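PDB 5EQU: SnoN,SnoN, which probably acts as an iron- and 2-oxoglutarate-dependent epimerase that binds an iron ion, 2-oxoglutarate and the polyketide nogalamycin RO. Local coordinates for residues Arg119-Glu124 with Asp278-Leu283; Gly81-Tyr86 with Val137-His142; Ala153-Thr158 with His220-His225. All coordinates share one frame; numbering follows the deposited sequence.

Contact 1: residues Arg119-Glu124 with Asp278-Leu283. With 5R6 (Nogalamycin RO), chain G.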
loop_
_atom_site.group_PDB
_atom_site.type_symbol
_atom_site.label_atom_id
_atom_site.label_comp_id
_atom_site.label_asym_id
_atom_site.label_seq_id
_atom_site.Cartn_x
_atom_site.Cartn_y
_atom_site.Cartn_z
ATOM N N ARG A 119 9.923 -3.196 -9.601
ATOM C CA ARG A 119 9.671 -4.551 -9.204
ATOM C C ARG A 119 8.597 -4.521 -8.159
ATOM O O ARG A 119 8.485 -3.541 -7.402
ATOM C CB ARG A 119 10.933 -5.180 -8.583
ATOM C CG ARG A 119 11.974 -5.565 -9.606
ATOM C CD ARG A 119 13.286 -6.033 -8.976
ATOM N NE ARG A 119 14.227 -6.339 -10.033
ATOM C CZ ARG A 119 14.279 -7.493 -10.700
ATOM N NH1 ARG A 119 13.450 -8.510 -10.438
ATOM N NH2 ARG A 119 15.161 -7.619 -11.668
ATOM N N LEU A 120 7.860 -5.610 -8.068
ATOM C CA LEU A 120 6.970 -5.814 -6.962
ATOM C C LEU A 120 7.776 -6.209 -5.730
ATOM O O LEU A 120 8.613 -7.132 -5.791
ATOM C CB LEU A 120 6.006 -6.942 -7.279
ATOM C CG LEU A 120 5.087 -7.396 -6.156
ATOM C CD1 LEU A 120 4.095 -6.301 -5.842
ATOM C CD2 LEU A 120 4.400 -8.674 -6.558
ATOM N N PHE A 121 7.480 -5.570 -4.604
ATOM C CA PHE A 121 8.017 -6.011 -3.316
ATOM C C PHE A 121 7.038 -6.896 -2.582
ATOM O O PHE A 121 7.405 -7.993 -2.092
ATOM C CB PHE A 121 8.399 -4.804 -2.449
ATOM C CG PHE A 121 8.802 -5.169 -1.054
ATOM C CD1 PHE A 121 9.929 -5.922 -0.831
ATOM C CD2 PHE A 121 8.066 -4.713 0.048
ATOM C CE1 PHE A 121 10.322 -6.259 0.455
ATOM C CE2 PHE A 121 8.447 -5.052 1.343
ATOM C CZ PHE A 121 9.585 -5.830 1.540
ATOM N N LYS A 122 5.793 -6.422 -2.476
ATOM C CA LYS A 122 4.739 -7.231 -1.818
ATOM C C LYS A 122 3.355 -6.780 -2.215
ATOM O O LYS A 122 3.189 -5.643 -2.644
ATOM C CB LYS A 122 4.855 -7.186 -0.292
ATOM C CG LYS A 122 4.539 -5.827 0.330
ATOM C CD LYS A 122 4.719 -5.861 1.848
ATOM C CE LYS A 122 4.594 -4.478 2.448
ATOM N NZ LYS A 122 4.397 -4.588 3.914
ATOM N N LEU A 123 2.377 -7.682 -2.062
ATOM C CA LEU A 123 0.976 -7.300 -2.052
ATOM C C LEU A 123 0.270 -7.906 -0.859
ATOM O O LEU A 123 0.436 -9.092 -0.544
ATOM C CB LEU A 123 0.250 -7.715 -3.359
ATOM C CG LEU A 123 -1.261 -7.461 -3.460
ATOM C CD1 LEU A 123 -1.712 -7.358 -4.905
ATOM C CD2 LEU A 123 -2.055 -8.558 -2.800
ATOM N N GLU A 124 -0.575 -7.087 -0.238
ATOM C CA GLU A 124 -1.383 -7.504 0.885
ATOM C C GLU A 124 -2.865 -7.365 0.593
ATOM O O GLU A 124 -3.286 -6.399 -0.007
ATOM C CB GLU A 124 -1.018 -6.659 2.110
ATOM C CG GLU A 124 0.412 -6.946 2.598
ATOM C CD GLU A 124 0.994 -5.873 3.514
ATOM O OE1 GLU A 124 0.577 -4.679 3.469
ATOM O OE2 GLU A 124 1.900 -6.242 4.274
ATOM N N ASP A 278 11.897 -14.034 -9.696
ATOM C CA ASP A 278 10.440 -14.221 -9.565
ATOM C C ASP A 278 9.824 -13.826 -8.243
ATOM O O ASP A 278 8.619 -13.572 -8.190
ATOM C CB ASP A 278 10.072 -15.688 -9.801
ATOM C CG ASP A 278 10.258 -16.088 -11.220
ATOM O OD1 ASP A 278 10.429 -15.150 -12.035
ATOM O OD2 ASP A 278 10.240 -17.309 -11.534
ATOM N N ARG A 279 10.618 -13.852 -7.184
ATOM C CA ARG A 279 10.183 -13.395 -5.877
ATOM C C ARG A 279 9.903 -11.906 -5.881
ATOM O O ARG A 279 9.030 -11.463 -5.177
ATOM C CB ARG A 279 11.240 -13.739 -4.806
ATOM C CG ARG A 279 10.895 -13.287 -3.387
ATOM C CD ARG A 279 9.597 -13.903 -2.901
ATOM N NE ARG A 279 9.253 -13.466 -1.543
ATOM C CZ ARG A 279 8.746 -12.284 -1.217
ATOM N NH1 ARG A 279 8.522 -11.322 -2.113
ATOM N NH2 ARG A 279 8.469 -12.053 0.048
ATOM N N PHE A 280 10.656 -11.148 -6.672
ATOM C CA PHE A 280 10.557 -9.698 -6.706
ATOM C C PHE A 280 10.461 -9.269 -8.185
ATOM O O PHE A 280 11.389 -8.658 -8.751
ATOM C CB PHE A 280 11.776 -9.063 -6.000
ATOM C CG PHE A 280 11.905 -9.432 -4.538
ATOM C CD1 PHE A 280 11.103 -8.831 -3.586
ATOM C CD2 PHE A 280 12.843 -10.371 -4.120
ATOM C CE1 PHE A 280 11.204 -9.163 -2.250
ATOM C CE2 PHE A 280 12.957 -10.716 -2.784
ATOM C CZ PHE A 280 12.130 -10.110 -1.848
ATOM N N PRO A 281 9.325 -9.594 -8.831
ATOM C CA PRO A 281 9.353 -9.613 -10.283
ATOM C C PRO A 281 9.341 -8.248 -10.908
ATOM O O PRO A 281 8.709 -7.359 -10.395
ATOM C CB PRO A 281 8.090 -10.405 -10.641
ATOM C CG PRO A 281 7.154 -10.176 -9.491
ATOM C CD PRO A 281 8.074 -10.172 -8.299
ATOM N N LEU A 282 10.061 -8.090 -12.007
ATOM C CA LEU A 282 9.973 -6.905 -12.855
ATOM C C LEU A 282 8.520 -6.688 -13.276
ATOM O O LEU A 282 7.816 -7.649 -13.544
ATOM C CB LEU A 282 10.840 -7.060 -14.103
ATOM C CG LEU A 282 12.361 -6.926 -13.893
ATOM C CD1 LEU A 282 13.106 -7.540 -15.064
ATOM C CD2 LEU A 282 12.788 -5.472 -13.703
ATOM N N LEU A 283 8.062 -5.433 -13.269
ATOM C CA LEU A 283 6.684 -5.138 -13.673
ATOM C C LEU A 283 6.571 -5.258 -15.182
ATOM O O LEU A 283 5.702 -5.950 -15.697
ATOM C CB LEU A 283 6.254 -3.757 -13.189
ATOM C CG LEU A 283 6.126 -3.587 -11.678
ATOM C CD1 LEU A 283 5.367 -2.302 -11.384
ATOM C CD2 LEU A 283 5.430 -4.749 -10.991
HETATM C CAR 5R6 G . -0.959 2.516 17.024
HETATM C CBN 5R6 G . -1.863 3.271 17.900
HETATM O OAL 5R6 G . -1.989 4.645 17.382
HETATM C CBR 5R6 G . -1.463 3.114 19.401
HETATM O OAM 5R6 G . -2.481 2.274 19.933
HETATM C CBM 5R6 G . -0.122 2.336 19.688
HETATM C CAB 5R6 G . 0.405 2.486 21.108
HETATM O OAW 5R6 G . 0.929 2.695 18.768
HETATM C CBP 5R6 G . 0.538 2.732 17.346
HETATM O OAX 5R6 G . 1.248 1.750 16.552
HETATM C CBQ 5R6 G . 1.536 0.338 16.774
HETATM C CAT 5R6 G . 0.655 -0.519 17.722
HETATM C CBW 5R6 G . 1.357 -1.884 17.954
HETATM C CAE 5R6 G . 0.462 -2.862 18.746
HETATM O OAO 5R6 G . 2.478 -1.627 18.763
HETATM C CBF 5R6 G . 1.733 -0.306 15.511
HETATM C CBB 5R6 G . 1.851 0.423 14.308
HETATM O OAK 5R6 G . 1.705 1.763 14.359
HETATM C CBK 5R6 G . 2.106 -0.140 13.049
HETATM C CBH 5R6 G . 2.217 0.638 11.900
HETATM O OAI 5R6 G . 2.037 1.866 11.940
HETATM C CBJ 5R6 G . 2.517 -0.001 10.681
HETATM C CBA 5R6 G . 2.636 0.752 9.525
HETATM O OAJ 5R6 G . 2.421 2.091 9.634
HETATM C CAP 5R6 G . 2.927 0.177 8.325
HETATM C CBD 5R6 G . 3.082 -1.190 8.197
HETATM C CBX 5R6 G . 3.446 -1.820 6.969
HETATM C CAF 5R6 G . 4.640 -1.051 6.322
HETATM O OAY 5R6 G . 4.071 -3.115 7.191
HETATM C CBS 5R6 G . 2.324 -1.977 5.986
HETATM O OAN 5R6 G . 2.813 -2.591 4.766
HETATM C CBT 5R6 G . 1.239 -2.845 6.615
HETATM N NBV 5R6 G . 0.201 -3.134 5.627
HETATM C CAD 5R6 G . -0.883 -3.954 6.222
HETATM C CAC 5R6 G . -0.386 -1.931 4.960
HETATM C CAS 5R6 G . 1.838 -4.142 7.246
HETATM C CBO 5R6 G . 3.241 -3.949 7.938
HETATM O OAV 5R6 G . 3.137 -3.304 9.212
HETATM C CBE 5R6 G . 2.954 -1.952 9.335
HETATM C CBL 5R6 G . 2.672 -1.393 10.592
HETATM C CBG 5R6 G . 2.557 -2.153 11.761
HETATM O OAH 5R6 G . 2.692 -3.365 11.721
HETATM C CBI 5R6 G . 2.281 -1.524 12.989
HETATM C CAQ 5R6 G . 2.183 -2.258 14.189
HETATM C CBC 5R6 G . 1.916 -1.687 15.451
HETATM C CBU 5R6 G . 1.901 -2.532 16.613
HETATM C CAZ 5R6 G . 3.289 -2.927 16.918
HETATM O OAG 5R6 G . 3.550 -3.997 17.483
HETATM O OAU 5R6 G . 4.307 -2.001 16.671
HETATM C CAA 5R6 G . 5.587 -2.149 17.347
#
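Arg119 reaches from its strand to the loop 278-283 and gives NH1 to the carbonyl oxygen of Phe280, the NH1 to O distance being 2.7 Å and the N-H...O angle 163°. That oxygen lies in the guanidinium plane. With CG beside the backbone N (chi1 -76°) and the chain extended as far as NE, the aliphatic part runs past the same carbonyl, bringing Arg119 CD to 3.2 Å from Phe280 O. Leu282 covers one guanidinium face toward its rim, its CG 3.6 Å from Arg119 NH2, while NE bonds to Ala246 O; carbonyls on two nitrogens thus fix the rotation of the flat group.

Leu120 supplies the main-chain half of the contact. Its N donates to Pro281 O at 3.0 Å, and Leu120 O receives a CA-H...O contact from Phe280 CA at 3.3 Å. The Leu120 side chain meets the proline ring, CB to Pro281 CD 4.0 Å. The Phe280 and Phe121 side chains lie side by side and point the same way, Phe121 CD1 being 3.8 Å from Phe280 CE1. Arg279 CG covers one face of the Phe280 ring, and its NE is taken up by Pro262 O.

Farther along the strand, Lys122 and Glu124 pair with each other and bind nogalamycin RO. The strand belongs to the SnoN portion 14-202 and the loop to portion 203-305, so the contact spans the engineered fusion. A single beta bridge, Arg119 with Leu282, joins this C-terminal loop to strand 118-128, whose classic beta bulge at Phe121 and Lys122 faces Val242. That strand runs between strands 236-245 and 81-87 of the large sheet; Leu120 also touches helices 90-93 and 95-101, and Phe280 rests on Met244 of strand 236-245.

Contact 2: residues Gly81-Tyr86 with Val137-His142. With FE (Fe (III) ion), chain E; AKG (2-oxoglutaric acid), chain F; 5R6 (Nogalamycin RO), chain G.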
loop_
_atom_site.group_PDB
_atom_site.type_symbol
_atom_site.label_atom_id
_atom_site.label_comp_id
_atom_site.label_asym_id
_atom_site.label_seq_id
_atom_site.Cartn_x
_atom_site.Cartn_y
_atom_site.Cartn_z
ATOM N N GLY A 81 -8.236 -1.642 19.461
ATOM C CA GLY A 81 -9.033 -2.492 18.592
ATOM C C GLY A 81 -8.247 -2.773 17.345
ATOM O O GLY A 81 -7.077 -2.401 17.237
ATOM N N THR A 82 -8.906 -3.397 16.382
ATOM C CA THR A 82 -8.258 -3.864 15.162
ATOM C C THR A 82 -8.216 -2.749 14.149
ATOM O O THR A 82 -9.247 -2.187 13.814
ATOM C CB THR A 82 -9.020 -5.049 14.569
ATOM O OG1 THR A 82 -9.058 -6.114 15.523
ATOM C CG2 THR A 82 -8.376 -5.530 13.276
ATOM N N VAL A 83 -7.018 -2.432 13.668
ATOM C CA VAL A 83 -6.824 -1.507 12.562
ATOM C C VAL A 83 -7.254 -2.232 11.271
ATOM O O VAL A 83 -8.014 -1.705 10.443
ATOM C CB VAL A 83 -5.344 -1.050 12.470
ATOM C CG1 VAL A 83 -5.098 -0.166 11.264
ATOM C CG2 VAL A 83 -4.920 -0.278 13.713
ATOM N N MET A 84 -6.740 -3.434 11.099
ATOM C CA MET A 84 -7.166 -4.297 10.000
ATOM C C MET A 84 -6.653 -5.682 10.236
ATOM O O MET A 84 -5.761 -5.870 11.081
ATOM C CB MET A 84 -6.615 -3.800 8.661
ATOM C CG MET A 84 -5.127 -3.607 8.676
ATOM S SD MET A 84 -4.482 -3.151 7.082
ATOM C CE MET A 84 -4.672 -1.369 7.088
ATOM N N ASP A 85 -7.230 -6.641 9.505
ATOM C CA ASP A 85 -6.608 -7.941 9.286
ATOM C C ASP A 85 -6.100 -7.912 7.864
ATOM O O ASP A 85 -6.684 -7.228 7.019
ATOM C CB ASP A 85 -7.565 -9.117 9.513
ATOM C CG ASP A 85 -8.080 -9.191 10.939
ATOM O OD1 ASP A 85 -7.330 -9.524 11.872
ATOM O OD2 ASP A 85 -9.266 -8.923 11.153
ATOM N N TYR A 86 -4.991 -8.611 7.616
ATOM C CA TYR A 86 -4.420 -8.697 6.279
ATOM C C TYR A 86 -3.701 -9.980 6.001
ATOM O O TYR A 86 -3.170 -10.602 6.917
ATOM C CB TYR A 86 -3.483 -7.534 5.961
ATOM C CG TYR A 86 -2.202 -7.437 6.755
ATOM C CD1 TYR A 86 -2.153 -6.757 7.969
ATOM C CD2 TYR A 86 -1.014 -7.995 6.275
ATOM C CE1 TYR A 86 -0.964 -6.649 8.688
ATOM C CE2 TYR A 86 0.168 -7.876 6.983
ATOM C CZ TYR A 86 0.179 -7.206 8.186
ATOM O OH TYR A 86 1.351 -7.112 8.889
ATOM N N VAL A 137 -11.205 0.315 13.959
ATOM C CA VAL A 137 -10.706 1.628 14.354
ATOM C C VAL A 137 -9.963 2.241 13.165
ATOM O O VAL A 137 -9.643 1.526 12.200
ATOM C CB VAL A 137 -9.809 1.555 15.639
ATOM C CG1 VAL A 137 -10.583 0.901 16.770
ATOM C CG2 VAL A 137 -8.477 0.836 15.394
ATOM N N PRO A 138 -9.677 3.561 13.215
ATOM C CA PRO A 138 -8.904 4.174 12.134
ATOM C C PRO A 138 -7.483 3.606 11.942
ATOM O O PRO A 138 -6.918 3.010 12.859
ATOM C CB PRO A 138 -8.805 5.644 12.552
ATOM C CG PRO A 138 -9.901 5.862 13.525
ATOM C CD PRO A 138 -10.089 4.553 14.221
ATOM N N THR A 139 -6.949 3.774 10.737
ATOM C CA THR A 139 -5.543 3.643 10.451
ATOM C C THR A 139 -4.934 5.028 10.704
ATOM O O THR A 139 -5.200 5.998 9.967
ATOM C CB THR A 139 -5.352 3.221 8.990
ATOM O OG1 THR A 139 -6.018 1.974 8.785
ATOM C CG2 THR A 139 -3.918 3.054 8.645
ATOM N N ALA A 140 -4.125 5.124 11.760
ATOM C CA ALA A 140 -3.544 6.388 12.190
ATOM C C ALA A 140 -2.589 6.939 11.154
ATOM O O ALA A 140 -2.041 6.186 10.345
ATOM C CB ALA A 140 -2.836 6.229 13.545
ATOM N N PRO A 141 -2.431 8.261 11.113
ATOM C CA PRO A 141 -1.501 8.814 10.129
ATOM C C PRO A 141 -0.105 8.236 10.310
ATOM O O PRO A 141 0.335 8.055 11.421
ATOM C CB PRO A 141 -1.472 10.299 10.452
ATOM C CG PRO A 141 -2.756 10.571 11.177
ATOM C CD PRO A 141 -3.139 9.306 11.876
ATOM N N HIS A 142 0.593 8.002 9.217
ATOM C CA HIS A 142 1.883 7.366 9.250
ATOM C C HIS A 142 2.627 7.677 7.986
ATOM O O HIS A 142 2.104 8.274 7.086
ATOM C CB HIS A 142 1.704 5.839 9.484
ATOM C CG HIS A 142 1.112 5.101 8.315
ATOM N ND1 HIS A 142 -0.227 4.856 8.206
ATOM C CD2 HIS A 142 1.683 4.535 7.231
ATOM C CE1 HIS A 142 -0.463 4.186 7.106
ATOM N NE2 HIS A 142 0.679 3.989 6.478
HETATM FE FE FE E . 0.529 3.257 4.686
HETATM C C1 AKG F . -0.951 1.801 2.876
HETATM O O1 AKG F . -1.350 1.009 1.988
HETATM O O2 AKG F . 0.141 2.398 2.765
HETATM C C2 AKG F . -1.804 2.050 4.052
HETATM O O5 AKG F . -1.374 2.630 5.065
HETATM C C3 AKG F . -3.230 1.512 3.947
HETATM C C4 AKG F . -4.095 1.871 5.151
HETATM C C5 AKG F . -5.499 1.297 5.109
HETATM O O3 AKG F . -6.238 1.521 6.098
HETATM O O4 AKG F . -5.856 0.591 4.126
HETATM C CAR 5R6 G . -0.959 2.516 17.024
HETATM C CBN 5R6 G . -1.863 3.271 17.900
HETATM O OAL 5R6 G . -1.989 4.645 17.382
HETATM C CBR 5R6 G . -1.463 3.114 19.401
HETATM O OAM 5R6 G . -2.481 2.274 19.933
HETATM C CBM 5R6 G . -0.122 2.336 19.688
HETATM C CAB 5R6 G . 0.405 2.486 21.108
HETATM O OAW 5R6 G . 0.929 2.695 18.768
HETATM C CBP 5R6 G . 0.538 2.732 17.346
HETATM O OAX 5R6 G . 1.248 1.750 16.552
HETATM C CBQ 5R6 G . 1.536 0.338 16.774
HETATM C CAT 5R6 G . 0.655 -0.519 17.722
HETATM C CBW 5R6 G . 1.357 -1.884 17.954
HETATM C CAE 5R6 G . 0.462 -2.862 18.746
HETATM O OAO 5R6 G . 2.478 -1.627 18.763
HETATM C CBF 5R6 G . 1.733 -0.306 15.511
HETATM C CBB 5R6 G . 1.851 0.423 14.308
HETATM O OAK 5R6 G . 1.705 1.763 14.359
HETATM C CBK 5R6 G . 2.106 -0.140 13.049
HETATM C CBH 5R6 G . 2.217 0.638 11.900
HETATM O OAI 5R6 G . 2.037 1.866 11.940
HETATM C CBJ 5R6 G . 2.517 -0.001 10.681
HETATM C CBA 5R6 G . 2.636 0.752 9.525
HETATM O OAJ 5R6 G . 2.421 2.091 9.634
HETATM C CAP 5R6 G . 2.927 0.177 8.325
HETATM C CBD 5R6 G . 3.082 -1.190 8.197
HETATM C CBX 5R6 G . 3.446 -1.820 6.969
HETATM C CAF 5R6 G . 4.640 -1.051 6.322
HETATM O OAY 5R6 G . 4.071 -3.115 7.191
HETATM C CBS 5R6 G . 2.324 -1.977 5.986
HETATM O OAN 5R6 G . 2.813 -2.591 4.766
HETATM C CBT 5R6 G . 1.239 -2.845 6.615
HETATM N NBV 5R6 G . 0.201 -3.134 5.627
HETATM C CAD 5R6 G . -0.883 -3.954 6.222
HETATM C CAC 5R6 G . -0.386 -1.931 4.960
HETATM C CAS 5R6 G . 1.838 -4.142 7.246
HETATM C CBO 5R6 G . 3.241 -3.949 7.938
HETATM O OAV 5R6 G . 3.137 -3.304 9.212
HETATM C CBE 5R6 G . 2.954 -1.952 9.335
HETATM C CBL 5R6 G . 2.672 -1.393 10.592
HETATM C CBG 5R6 G . 2.557 -2.153 11.761
HETATM O OAH 5R6 G . 2.692 -3.365 11.721
HETATM C CBI 5R6 G . 2.281 -1.524 12.989
HETATM C CAQ 5R6 G . 2.183 -2.258 14.189
HETATM C CBC 5R6 G . 1.916 -1.687 15.451
HETATM C CBU 5R6 G . 1.901 -2.532 16.613
HETATM C CAZ 5R6 G . 3.289 -2.927 16.918
HETATM O OAG 5R6 G . 3.550 -3.997 17.483
HETATM O OAU 5R6 G . 4.307 -2.001 16.671
HETATM C CAA 5R6 G . 5.587 -2.149 17.347
HETATM O O HOH W 1 1.013 1.427 5.401
#
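Thr139 OG1, which touches Val83 across the contact, is gripped by two polar partners: it donates to O3 of 2-oxoglutarate, OG1 to O3 2.7 Å, and is bonded to Lys128 NZ. This is the cosubstrate site of what is probably a double-stranded beta-helix, the cupin-clan fold of PhyH-family proteins, and both segments lie in the SnoN portion 14-202. Lys128 NZ also bonds to Val83 O and Val137 O, so one ammonium group ties the two segments together and positions the threonine that holds the far carboxylate of the cosubstrate.

Val83 divides its branches between two neighbours. CG1, anti to the backbone N (chi1 176°), comes to 3.4 Å from Thr139 OG1, whereas CG2 meets Val137 CG2 at 4.1 Å; the two valine side chains cross at about a right angle. Next to them, Val137 N donates to Thr82 O at 3.2 Å, the one hydrogen bond that runs directly between the segments. A classic beta bulge at Val83 and Met84, opposite Trp76, marks the corner that the chain turns here.

Past that corner Met84 and Tyr86 line the ligand site. Met84, bent at its last torsion, brings its CE to 3.4 Å from C5 of 2-oxoglutarate, and its SD lies 3.8 Å from CAD, an N-methyl carbon of nogalamycin RO. The same methyl sits over the centre of the Tyr86 ring. On the other segment His142 has a nogalamycin RO oxygen, OAJ, over one ring face. Its ring is held from within the strand, where ND1 gives an in-plane, nearly straight bond (165°) to Ala140 O at 3.1 Å, and this turns His142 NE2 onto the iron at 1.9 Å.

Contact 3: residues Ala153-Thr158 with His220-His225; sequences AGTALT and HARTVH. With FE (Fe (III) ion), chain E; AKG (2-oxoglutaric acid), chain F.
His220 and Arg222 both approach the carbonyl of Gly154, their flat groups tilted only about 30° to each other but presenting different parts. The imidazole brings its CE1 to 3.2 Å from Gly154 O and turns one face to Ala156 O. What fixes the ring is a bond in its own plane: Arg222 N donates to His220 ND1 at 3.2 Å, which would be consistent with an ND1 that carries no proton. The guanidinium of Arg222 lays a face over Gly154 CA, offset toward the rim, and leaves NH1 2.9 Å from Gly154 O, while its NE makes a salt bridge to Asp184.

Ala221, between them in sequence, directs its methyl at the other segment, CB lying 3.2 Å from Ala153 O and 3.9 Å from Ala156 CB. Ala221 N donates to Ala156 O at 3.0 Å from above the carbonyl plane, a bent bond of 137°. It follows directly on the antiparallel, non-hydrogen-bonded pair Leu157-His220; His220 is at once the last paired residue and the first of a type I turn that ends at Thr223.

Beyond the turn His225 comes back toward the metal. Its ND1 donates to Thr223 O at 2.9 Å; that oxygen lies near the ring plane, so the bond fixes the ring's rotation while NE2 binds iron at 2.0 Å. Segment 153-158 comes from the SnoN portion 14-202 and segment 220-225 from portion 203-305, so the pairing joins the fused parts; with His142 and Asp144, His225 completes the two-histidine, one-carboxylate facial triad of 2-oxoglutarate-dependent oxygenases.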
loop_
_atom_site.group_PDB
_atom_site.type_symbol
_atom_site.label_atom_id
_atom_site.label_comp_id
_atom_site.label_asym_id
_atom_site.label_seq_id
_atom_site.Cartn_x
_atom_site.Cartn_y
_atom_site.Cartn_z
ATOM N N ALA A 153 13.656 2.625 -0.441
ATOM C CA ALA A 153 12.459 2.846 0.347
ATOM C C ALA A 153 11.878 4.269 0.249
ATOM O O ALA A 153 10.665 4.448 0.197
ATOM C CB ALA A 153 12.777 2.529 1.786
ATOM N N GLY A 154 12.755 5.272 0.194
ATOM C CA GLY A 154 12.340 6.666 0.128
ATOM C C GLY A 154 11.601 7.086 -1.150
ATOM O O GLY A 154 11.108 8.196 -1.212
ATOM N N THR A 155 11.613 6.232 -2.189
ATOM C CA THR A 155 10.956 6.526 -3.446
ATOM C C THR A 155 9.985 5.430 -3.894
ATOM O O THR A 155 9.506 5.456 -5.019
ATOM C CB THR A 155 11.956 6.906 -4.552
ATOM O OG1 THR A 155 12.768 5.794 -4.890
ATOM C CG2 THR A 155 12.819 8.096 -4.145
ATOM N N ALA A 156 9.642 4.524 -2.982
ATOM C CA ALA A 156 8.721 3.465 -3.249
ATOM C C ALA A 156 7.323 4.066 -3.563
ATOM O O ALA A 156 7.068 5.244 -3.322
ATOM C CB ALA A 156 8.666 2.523 -2.047
ATOM N N LEU A 157 6.423 3.239 -4.064
ATOM C CA LEU A 157 5.103 3.707 -4.508
ATOM C C LEU A 157 4.147 2.592 -4.224
ATOM O O LEU A 157 4.484 1.406 -4.484
ATOM C CB LEU A 157 5.216 4.029 -5.998
ATOM C CG LEU A 157 4.074 4.266 -6.950
ATOM C CD1 LEU A 157 4.594 4.911 -8.223
ATOM C CD2 LEU A 157 3.416 2.960 -7.338
ATOM N N THR A 158 2.981 2.949 -3.677
ATOM C CA THR A 158 1.962 1.979 -3.226
ATOM C C THR A 158 0.655 2.116 -4.059
ATOM O O THR A 158 0.160 3.224 -4.240
ATOM C CB THR A 158 1.678 2.114 -1.741
ATOM O OG1 THR A 158 2.859 1.757 -0.997
ATOM C CG2 THR A 158 0.596 1.160 -1.284
ATOM N N HIS A 220 3.160 7.961 -2.934
ATOM C CA HIS A 220 4.587 8.008 -2.642
ATOM C C HIS A 220 4.863 7.540 -1.201
ATOM O O HIS A 220 4.050 7.709 -0.291
ATOM C CB HIS A 220 5.061 9.446 -2.863
ATOM C CG HIS A 220 6.536 9.627 -3.005
ATOM N ND1 HIS A 220 7.386 9.603 -1.931
ATOM C CD2 HIS A 220 7.299 9.954 -4.075
ATOM C CE1 HIS A 220 8.620 9.842 -2.334
ATOM N NE2 HIS A 220 8.598 10.067 -3.632
ATOM N N ALA A 221 5.998 6.898 -1.024
ATOM C CA ALA A 221 6.404 6.332 0.283
ATOM C C ALA A 221 6.511 7.371 1.425
ATOM O O ALA A 221 6.236 7.076 2.596
ATOM C CB ALA A 221 7.721 5.596 0.103
ATOM N N ARG A 222 6.912 8.580 1.073
ATOM C CA ARG A 222 6.962 9.724 2.004
ATOM C C ARG A 222 5.651 10.505 2.224
ATOM O O ARG A 222 5.653 11.440 3.002
ATOM C CB ARG A 222 8.056 10.705 1.534
ATOM C CG ARG A 222 9.452 10.154 1.715
ATOM C CD ARG A 222 10.484 11.031 1.064
ATOM N NE ARG A 222 11.789 10.805 1.679
ATOM C CZ ARG A 222 12.908 10.386 1.069
ATOM N NH1 ARG A 222 12.967 10.155 -0.244
ATOM N NH2 ARG A 222 14.025 10.264 1.795
ATOM N N THR A 223 4.552 10.130 1.547
ATOM C CA THR A 223 3.293 10.828 1.669
ATOM C C THR A 223 2.580 10.376 2.923
ATOM O O THR A 223 2.358 9.192 3.113
ATOM C CB THR A 223 2.362 10.575 0.441
ATOM O OG1 THR A 223 2.984 11.057 -0.754
ATOM C CG2 THR A 223 1.086 11.346 0.596
ATOM N N VAL A 224 2.196 11.327 3.770
ATOM C CA VAL A 224 1.519 11.002 5.008
ATOM C C VAL A 224 0.074 10.701 4.676
ATOM O O VAL A 224 -0.582 11.472 3.947
ATOM C CB VAL A 224 1.574 12.175 6.027
ATOM C CG1 VAL A 224 0.665 11.922 7.228
ATOM C CG2 VAL A 224 2.996 12.393 6.493
ATOM N N HIS A 225 -0.451 9.622 5.230
ATOM C CA HIS A 225 -1.801 9.196 4.962
ATOM C C HIS A 225 -2.408 8.496 6.110
ATOM O O HIS A 225 -1.728 8.032 6.947
ATOM C CB HIS A 225 -1.848 8.249 3.702
ATOM C CG HIS A 225 -0.947 7.055 3.798
ATOM N ND1 HIS A 225 0.394 7.125 3.555
ATOM C CD2 HIS A 225 -1.208 5.768 4.098
ATOM C CE1 HIS A 225 0.927 5.936 3.716
ATOM N NE2 HIS A 225 -0.025 5.091 4.033
HETATM FE FE FE E . 0.529 3.257 4.686
HETATM C C1 AKG F . -0.951 1.801 2.876
HETATM O O1 AKG F . -1.350 1.009 1.988
HETATM O O2 AKG F . 0.141 2.398 2.765
HETATM C C2 AKG F . -1.804 2.050 4.052
HETATM O O5 AKG F . -1.374 2.630 5.065
HETATM C C3 AKG F . -3.230 1.512 3.947
HETATM C C4 AKG F . -4.095 1.871 5.151
HETATM C C5 AKG F . -5.499 1.297 5.109
HETATM O O3 AKG F . -6.238 1.521 6.098
HETATM O O4 AKG F . -5.856 0.591 4.126
HETATM O O HOH W 1 1.013 1.427 5.401
#

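All three contacts reach the large antiparallel sheet of the cupin-type fold. The centres of contacts 1 and 3 are about 16 Å apart, yet their nearest atoms stay about 7 Å from touching; those of 2 and 3 are about 18 Å apart, and those of 1 and 2, on opposite sides of the chain's centre, about 24 Å. Along the chain contact 2 closes before contact 3 opens, contact 3 is nested within contact 1, and the segments of contacts 1 and 2 alternate. Contacts 2 and 3 meet in the smaller sheet, where strands 139-142 and 225-227 bring His142 and His225 to one iron; the strand of contact 1 reaches nogalamycin RO, where Glu124 packs against Tyr86.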